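Local coordinates for uncharacterized protein HI_0666 (Haemophilus influenzae, PDB 7CZO) that probably acts as the N-terminal domain of a HipA toxin in the three-component HipBA toxin-antitoxin system, its molecular role being uncharacterised, at residues L42-E47 with F57-S62. Numbering follows the deposited sequence.
Sequences LSFPIE and FPYFAS
F44 points its ring tip at the start of helix 58-62 and meets F57 and F60 in an aromatic cluster. The cluster lies in the HipA N-terminal domain, between the loop that follows strand 27-31 and the short helix after strand 51-53. The buried side of the contact is the tightly packed one. F44 and F57 form a T-shaped (edge-to-face) pair in which F44 supplies the edge and F57 the face. Their ring planes stand at 80°, and the ring centroids are 5.4 Å apart. F44 CZ lies 3.8 Å from F57 CG. F57 sits at the N-cap position, right before helix 58-62. F60, three residues on in the helix, meets F44 rim to rim, with planes at 45°. F44 CE2 and F60 CE2 do the touching there, at 3.5 Å. The F44 CG is anti to its own carbonyl carbon, which carries the ring toward the helix. F29 of the sheet meets the rings of both F44 and F60, and F51 also packs on F44. L20 lies against F57 and F60, so the cluster joins loop and helix to the sheet.

The outer side is looser. S43 is exposed, and its hydroxyl is hydrogen-bonded to S41 OG in the same loop. Y59 sends its ring away from 42-47, with CG anti to the backbone N (chi1 179°). It therefore meets this loop segment mainly through its CB. That atom lies 4.1 Å from F44 CE2. On the exposed side, Y59 CB is 3.9 Å from S43 OG.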
loop_
_atom_site.group_PDB
_atom_site.type_symbol
_atom_site.label_atom_id
_atom_site.label_comp_id
_atom_site.label_asym_id
_atom_site.label_seq_id
_atom_site.Cartn_x
_atom_site.Cartn_y
_atom_site.Cartn_z
ATOM N N LEU A 42 -2.390 -14.338 0.886
ATOM C CA LEU A 42 -2.988 -15.219 1.895
ATOM C C LEU A 42 -3.111 -14.508 3.253
ATOM O O LEU A 42 -3.942 -14.913 4.084
ATOM C CB LEU A 42 -2.296 -16.597 1.988
ATOM C CG LEU A 42 -0.771 -16.723 1.959
ATOM C CD1 LEU A 42 -0.134 -16.147 3.228
ATOM C CD2 LEU A 42 -0.404 -18.188 1.732
ATOM N N SER A 43 -2.343 -13.428 3.455
ATOM C CA SER A 43 -2.519 -12.577 4.654
ATOM C C SER A 43 -3.804 -11.748 4.649
ATOM O O SER A 43 -4.196 -11.242 5.691
ATOM C CB SER A 43 -1.350 -11.635 4.823
ATOM O OG SER A 43 -1.183 -10.837 3.661
ATOM N N PHE A 44 -4.436 -11.608 3.475
ATOM C CA PHE A 44 -5.621 -10.775 3.299
ATOM C C PHE A 44 -6.779 -11.565 2.699
ATOM O O PHE A 44 -7.174 -11.355 1.562
ATOM C CB PHE A 44 -5.320 -9.584 2.393
ATOM C CG PHE A 44 -4.333 -8.604 2.971
ATOM C CD1 PHE A 44 -4.437 -8.174 4.291
ATOM C CD2 PHE A 44 -3.338 -8.062 2.173
ATOM C CE1 PHE A 44 -3.549 -7.264 4.813
ATOM C CE2 PHE A 44 -2.441 -7.144 2.683
ATOM C CZ PHE A 44 -2.546 -6.746 4.007
ATOM N N PRO A 45 -7.353 -12.472 3.488
ATOM C CA PRO A 45 -8.621 -13.067 3.077
ATOM C C PRO A 45 -9.758 -12.047 3.045
ATOM O O PRO A 45 -9.916 -11.241 3.958
ATOM C CB PRO A 45 -8.893 -14.104 4.160
ATOM C CG PRO A 45 -7.596 -14.289 4.899
ATOM C CD PRO A 45 -6.856 -13.002 4.770
ATOM N N ILE A 46 -10.569 -12.140 2.014
ATOM C CA ILE A 46 -11.666 -11.212 1.774
ATOM C C ILE A 46 -12.649 -11.088 2.917
ATOM O O ILE A 46 -13.234 -10.024 3.109
ATOM C CB ILE A 46 -12.422 -11.654 0.511
ATOM C CG1 ILE A 46 -11.400 -11.778 -0.647
ATOM C CG2 ILE A 46 -13.600 -10.731 0.220
ATOM C CD1 ILE A 46 -11.875 -11.397 -2.029
ATOM N N GLU A 47 -12.813 -12.154 3.693
ATOM C CA GLU A 47 -13.819 -12.212 4.769
ATOM C C GLU A 47 -13.359 -11.498 6.018
ATOM O O GLU A 47 -14.173 -11.215 6.897
ATOM C CB GLU A 47 -14.137 -13.660 5.128
ATOM C CG GLU A 47 -14.718 -14.471 3.968
ATOM C CD GLU A 47 -13.688 -14.923 2.916
ATOM O OE1 GLU A 47 -14.137 -15.160 1.767
ATOM O OE2 GLU A 47 -12.460 -15.048 3.224
ATOM N N PHE A 57 1.934 -3.307 6.710
ATOM C CA PHE A 57 1.712 -4.694 6.361
ATOM C C PHE A 57 2.921 -5.316 5.652
ATOM O O PHE A 57 3.352 -4.859 4.616
ATOM C CB PHE A 57 0.487 -4.760 5.471
ATOM C CG PHE A 57 -0.751 -4.162 6.111
ATOM C CD1 PHE A 57 -1.381 -4.810 7.141
ATOM C CD2 PHE A 57 -1.253 -2.960 5.691
ATOM C CE1 PHE A 57 -2.496 -4.287 7.730
ATOM C CE2 PHE A 57 -2.371 -2.426 6.274
ATOM C CZ PHE A 57 -2.992 -3.090 7.308
ATOM N N PRO A 58 3.474 -6.371 6.212
ATOM C CA PRO A 58 4.526 -7.127 5.531
ATOM C C PRO A 58 4.316 -7.368 4.041
ATOM O O PRO A 58 5.280 -7.310 3.264
ATOM C CB PRO A 58 4.498 -8.475 6.269
ATOM C CG PRO A 58 4.148 -8.091 7.675
ATOM C CD PRO A 58 3.163 -6.943 7.536
ATOM N N TYR A 59 3.084 -7.662 3.639
ATOM C CA TYR A 59 2.838 -7.934 2.241
ATOM C C TYR A 59 3.173 -6.692 1.396
ATOM O O TYR A 59 3.878 -6.794 0.369
ATOM C CB TYR A 59 1.397 -8.402 1.972
ATOM C CG TYR A 59 1.208 -8.645 0.515
ATOM C CD1 TYR A 59 1.774 -9.768 -0.083
ATOM C CD2 TYR A 59 0.585 -7.693 -0.306
ATOM C CE1 TYR A 59 1.673 -9.984 -1.452
ATOM C CE2 TYR A 59 0.475 -7.898 -1.683
ATOM C CZ TYR A 59 1.026 -9.051 -2.245
ATOM O OH TYR A 59 0.949 -9.294 -3.586
ATOM N N PHE A 60 2.680 -5.529 1.818
ATOM C CA PHE A 60 2.927 -4.303 1.074
ATOM C C PHE A 60 4.391 -3.872 1.221
ATOM O O PHE A 60 5.018 -3.443 0.275
ATOM C CB PHE A 60 1.983 -3.196 1.529
ATOM C CG PHE A 60 0.583 -3.336 1.015
ATOM C CD1 PHE A 60 0.245 -2.917 -0.267
ATOM C CD2 PHE A 60 -0.421 -3.845 1.822
ATOM C CE1 PHE A 60 -1.072 -3.040 -0.743
ATOM C CE2 PHE A 60 -1.752 -3.969 1.350
ATOM C CZ PHE A 60 -2.075 -3.573 0.071
ATOM N N ALA A 61 4.970 -3.987 2.394
ATOM C CA ALA A 61 6.399 -3.684 2.490
ATOM C C ALA A 61 7.179 -4.568 1.533
ATOM O O ALA A 61 8.220 -4.161 1.048
ATOM C CB ALA A 61 6.919 -3.888 3.902
ATOM N N SER A 62 6.711 -5.790 1.285
ATOM C CA SER A 62 7.445 -6.730 0.396
ATOM C C SER A 62 7.492 -6.267 -1.080
ATOM O O SER A 62 8.349 -6.696 -1.824
ATOM C CB SER A 62 6.841 -8.129 0.448
ATOM O OG SER A 62 5.784 -8.241 -0.517
#